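Local coordinates for interphotoreceptor retinoid-binding protein (Xenopus laevis, PDB 1J7X), which probably carries retinoids between the photoreceptors and the pigment epithelium of the retina, at residues His243-Pro248 with Val258-Phe263; Ala216-Ala221 with Gly239-Ser244. All coordinates share one frame; numbering follows the deposited sequence.

Contact 1 (His243-Pro248 with Val258-Phe263); sequences HSKVFP and VPIINF
The carbonyl oxygen of His243 takes two backbone N-H groups. Ile260 N lies 2.9 Å from His243 O, and Ile261 N lies 3.2 Å from the same oxygen. Both donors sit in the carbonyl plane, so neighbouring residues share one acceptor. Further along, Lys245 and Val258 form an antiparallel hydrogen-bonded pair. Its bond from Val258 N to Lys245 O, 2.8 Å, is almost straight at 177°. The return bond, from Lys245 N to Val258 O, comes in above the carbonyl plane. Ser244 and Pro259 form the non-hydrogen-bonded pair between them. The segments belong to a beta hairpin of strands 244-248 and 254-265. The second strand is interrupted at Ile260, whose N-H is one of the two that share His243 O. Side chains pack beside this frame. The extended Lys245 chain crosses Ile260 obliquely, with Lys245 CD 3.6 Å from Ile260 CD1, while its NZ is hydrogen-bonded to Gln181 OE1. The His243 ring has Ile261 CG2 over one face. Its CE1 comes 3.6 Å from Phe263 CD2; the two rings are tilted by 28° but slid apart, with little overlap. An alanine in place of His243 would remove the ring and would probably loosen the packing against Ile261 and Phe263. Phe263 is held in turn by Phe175, stacked, and Trp271, edge-to-face. Phe247 crosses Val258 at about a right angle, and both side chains touch Ile14 of helix 2-18.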
# COMPACT_ATOMS: atom_id res chain seq x y z
N HIS A 243 0.78 4.42 6.79
CA HIS A 243 -0.21 4.34 7.84
C HIS A 243 0.34 4.64 9.24
O HIS A 243 -0.39 4.55 10.20
CB HIS A 243 -0.87 2.95 7.84
CG HIS A 243 -1.56 2.63 6.55
ND1 HIS A 243 -1.93 1.34 6.22
CD2 HIS A 243 -1.95 3.41 5.51
CE1 HIS A 243 -2.58 1.35 5.07
NE2 HIS A 243 -2.55 2.58 4.59
N SER A 244 1.56 4.90 9.41
CA SER A 244 2.17 5.14 10.73
C SER A 244 2.90 6.45 10.82
O SER A 244 3.14 7.14 9.81
CB SER A 244 3.14 4.05 11.06
OG SER A 244 2.58 2.72 10.84
N LYS A 245 3.29 6.81 12.04
CA LYS A 245 4.12 8.00 12.31
C LYS A 245 5.15 7.58 13.36
O LYS A 245 4.91 6.65 14.16
CB LYS A 245 3.23 9.13 12.83
CG LYS A 245 2.28 9.70 11.77
CD LYS A 245 1.60 11.03 12.19
CE LYS A 245 1.05 11.84 10.99
NZ LYS A 245 0.49 13.22 11.40
N VAL A 246 6.26 8.23 13.34
CA VAL A 246 7.32 7.95 14.23
C VAL A 246 7.35 8.99 15.34
O VAL A 246 7.24 10.20 15.07
CB VAL A 246 8.63 7.90 13.53
CG1 VAL A 246 9.75 7.52 14.48
CG2 VAL A 246 8.56 6.82 12.39
N PHE A 247 7.53 8.52 16.60
CA PHE A 247 7.62 9.40 17.78
C PHE A 247 8.89 9.13 18.55
O PHE A 247 9.10 8.05 19.03
CB PHE A 247 6.39 9.19 18.67
CG PHE A 247 5.07 9.45 17.98
CD1 PHE A 247 4.44 8.47 17.22
CD2 PHE A 247 4.38 10.65 18.19
CE1 PHE A 247 3.29 8.73 16.56
CE2 PHE A 247 3.10 10.85 17.61
CZ PHE A 247 2.57 9.90 16.79
N PRO A 248 9.77 10.11 18.65
CA PRO A 248 11.03 9.91 19.31
C PRO A 248 10.79 9.97 20.78
O PRO A 248 9.74 10.48 21.20
CB PRO A 248 11.86 11.13 18.82
CG PRO A 248 10.82 12.17 18.79
CD PRO A 248 9.64 11.45 18.12
N VAL A 258 4.30 4.17 15.35
CA VAL A 258 2.93 3.87 15.70
C VAL A 258 1.94 3.97 14.56
O VAL A 258 1.87 4.99 13.86
CB VAL A 258 2.45 4.83 16.84
CG1 VAL A 258 1.05 4.51 17.22
CG2 VAL A 258 3.38 4.72 18.01
N PRO A 259 1.18 2.89 14.30
CA PRO A 259 0.20 3.01 13.24
C PRO A 259 -0.92 3.91 13.67
O PRO A 259 -1.43 3.67 14.71
CB PRO A 259 -0.28 1.57 13.05
CG PRO A 259 -0.07 0.95 14.44
CD PRO A 259 1.21 1.54 14.87
N ILE A 260 -1.16 5.00 12.96
CA ILE A 260 -2.22 5.93 13.30
C ILE A 260 -3.44 5.68 12.46
O ILE A 260 -4.50 6.21 12.71
CB ILE A 260 -1.77 7.36 13.11
CG1 ILE A 260 -1.50 7.61 11.58
CG2 ILE A 260 -0.49 7.70 13.91
CD1 ILE A 260 -1.22 9.07 11.24
N ILE A 261 -3.34 4.81 11.45
CA ILE A 261 -4.46 4.55 10.63
C ILE A 261 -4.73 3.11 10.51
O ILE A 261 -3.76 2.30 10.32
CB ILE A 261 -4.08 5.10 9.20
CG1 ILE A 261 -4.22 6.60 9.14
CG2 ILE A 261 -4.94 4.47 8.15
CD1 ILE A 261 -3.59 7.27 7.96
N ASN A 262 -5.97 2.71 10.47
CA ASN A 262 -6.34 1.34 10.23
C ASN A 262 -6.97 1.32 8.86
O ASN A 262 -7.68 2.30 8.47
CB ASN A 262 -7.33 0.78 11.31
CG ASN A 262 -6.58 0.01 12.40
OD1 ASN A 262 -5.42 -0.46 12.15
ND2 ASN A 262 -7.08 0.04 13.61
N PHE A 263 -6.69 0.25 8.13
CA PHE A 263 -7.13 0.08 6.78
C PHE A 263 -8.00 -1.15 6.71
O PHE A 263 -7.55 -2.31 6.88
CB PHE A 263 -5.90 -0.05 5.85
CG PHE A 263 -6.20 -0.16 4.38
CD1 PHE A 263 -6.78 -1.34 3.85
CD2 PHE A 263 -5.76 0.82 3.53
CE1 PHE A 263 -6.79 -1.47 2.47
CE2 PHE A 263 -5.93 0.76 2.15
CZ PHE A 263 -6.41 -0.43 1.61

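Contact 2 (Ala216-Ala221 with Gly239-Ser244); sequences AAEEFA and GNLMHS
Glu218 OE1 is gripped by two hydrogen bonds, from Gly239 N and from the hydroxyl of Thr237. Gly239 N stands 2.8 Å from Glu218 OE1 and approaches from above the carboxylate plane. The other oxygen takes the next amide: Asn240 N lies 2.9 Å from Glu218 OE2, on its syn lone pair. Two successive N-H groups thus fix the carboxylate, and Ser238 OG adds a weak bond to OE2. Asn240 O also lies 3.0 Å from Glu218 OE2, acceptor to acceptor; this would probably favour a proton on the acid, while the N-H donors would oppose it. Glu218 CG is anti to the carbonyl carbon (chi1 -63°), and the extended chain carries the acid from the helix to the loop. Helix 216-226 here meets the loop between strands 231-234 and 244-248, in a domain of the ClpP/crotonase clan. Nearer the helix backbone, Leu241 CD2 lies against Glu218 CB and Glu219 CG, 4.0 Å from the latter. Leu241 CB sits over the centre of one face of the His243 ring. Glu219 reaches His243 tip to tip, its carboxylate plane turned 37° from the ring. The bond from His243 NE2 to Glu219 OE2 is weak, at 3.3 Å. A water donates to the same oxygen, 2.8 Å from Glu219 OE2, and accepts from the backbone N of Met242, a selenomethionine. Met242 centres an inverse gamma turn.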
# COMPACT_ATOMS: atom_id res chain seq x y z
N ALA A 216 1.78 3.18 -2.36
CA ALA A 216 0.58 3.19 -3.20
C ALA A 216 0.48 1.95 -4.07
O ALA A 216 -0.61 1.48 -4.42
CB ALA A 216 0.49 4.41 -4.05
N ALA A 217 1.64 1.43 -4.58
CA ALA A 217 1.61 0.22 -5.41
C ALA A 217 1.11 -1.00 -4.63
O ALA A 217 0.45 -1.84 -5.19
CB ALA A 217 3.00 -0.01 -6.06
N GLU A 218 1.53 -1.09 -3.38
CA GLU A 218 1.07 -2.19 -2.51
C GLU A 218 -0.45 -2.12 -2.25
O GLU A 218 -1.14 -3.07 -2.33
CB GLU A 218 1.86 -2.14 -1.18
CG GLU A 218 3.36 -2.35 -1.32
CD GLU A 218 4.08 -2.40 0.06
OE1 GLU A 218 3.98 -3.51 0.78
OE2 GLU A 218 4.67 -1.38 0.47
N GLU A 219 -0.90 -0.87 -2.04
CA GLU A 219 -2.33 -0.63 -1.81
C GLU A 219 -3.11 -1.02 -2.97
O GLU A 219 -4.13 -1.72 -2.84
CB GLU A 219 -2.61 0.80 -1.44
CG GLU A 219 -2.27 1.12 0.00
CD GLU A 219 -2.63 2.58 0.43
OE1 GLU A 219 -3.61 3.13 -0.12
OE2 GLU A 219 -1.90 3.11 1.36
N PHE A 220 -2.62 -0.67 -4.16
CA PHE A 220 -3.30 -1.06 -5.45
C PHE A 220 -3.37 -2.53 -5.61
O PHE A 220 -4.47 -3.12 -5.91
CB PHE A 220 -2.64 -0.38 -6.68
CG PHE A 220 -3.27 -0.75 -7.95
CD1 PHE A 220 -4.34 -0.10 -8.41
CD2 PHE A 220 -2.72 -1.77 -8.76
CE1 PHE A 220 -5.00 -0.59 -9.59
CE2 PHE A 220 -3.28 -2.11 -9.90
CZ PHE A 220 -4.41 -1.54 -10.33
N ALA A 221 -2.22 -3.19 -5.41
CA ALA A 221 -2.15 -4.66 -5.54
C ALA A 221 -3.09 -5.36 -4.48
O ALA A 221 -3.85 -6.32 -4.75
CB ALA A 221 -0.72 -5.21 -5.36
N GLY A 239 6.28 -3.83 2.38
CA GLY A 239 5.68 -3.53 3.66
C GLY A 239 5.84 -2.12 4.07
O GLY A 239 5.91 -1.79 5.30
N ASN A 240 5.94 -1.20 3.12
CA ASN A 240 6.06 0.20 3.45
C ASN A 240 4.81 0.89 3.08
O ASN A 240 4.63 1.20 1.92
CB ASN A 240 7.20 0.83 2.62
CG ASN A 240 8.59 0.22 2.90
OD1 ASN A 240 9.52 0.40 2.12
ND2 ASN A 240 8.70 -0.53 4.01
N LEU A 241 3.90 1.08 4.00
CA LEU A 241 2.64 1.80 3.75
C LEU A 241 2.68 3.11 4.55
O LEU A 241 3.41 3.22 5.54
CB LEU A 241 1.45 1.00 4.23
CG LEU A 241 1.18 -0.32 3.52
CD1 LEU A 241 -0.04 -1.05 4.09
CD2 LEU A 241 0.89 -0.09 2.04
N MSE A 242 1.87 4.08 4.16
CA MSE A 242 1.90 5.39 4.83
C MSE A 242 0.80 5.42 5.90
O MSE A 242 -0.04 6.33 5.92
CB MSE A 242 1.68 6.49 3.79
CG MSE A 242 2.74 6.61 2.80
SE MSE A 242 2.50 8.18 1.73
CE MSE A 242 2.61 9.38 3.05
N HIS A 243 0.78 4.42 6.79
CA HIS A 243 -0.21 4.34 7.84
C HIS A 243 0.34 4.64 9.24
O HIS A 243 -0.39 4.55 10.20
CB HIS A 243 -0.87 2.95 7.84
CG HIS A 243 -1.56 2.63 6.55
ND1 HIS A 243 -1.93 1.34 6.22
CD2 HIS A 243 -1.95 3.41 5.51
CE1 HIS A 243 -2.58 1.35 5.07
NE2 HIS A 243 -2.55 2.58 4.59
N SER A 244 1.56 4.90 9.41
CA SER A 244 2.17 5.14 10.73
C SER A 244 2.90 6.45 10.82
O SER A 244 3.14 7.14 9.81
CB SER A 244 3.14 4.05 11.06
OG SER A 244 2.58 2.72 10.84
O HOH W 1 0.83 3.80 1.58

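The centres of contacts 1 and 2 lie about 13 Å apart. Along the chain, helix 216-226 comes first, then the loop 239-243, then strands 244-248 and 254-265. The segments overlap at His243 and Ser244, where the loop gives way to the hairpin, and His243 takes part in both contacts. The centre of contact 2 lies about 2 Å from the centre of the chain, that of contact 1 about 14 Å, in the antiparallel sheet. They also touch directly, with Phe263 CE2 4.0 Å from Glu219 OE1. All four segments belong to the part of the chain related to S41 peptidases. Together they join helix 216-226 to the hairpin through one continuous run of chain.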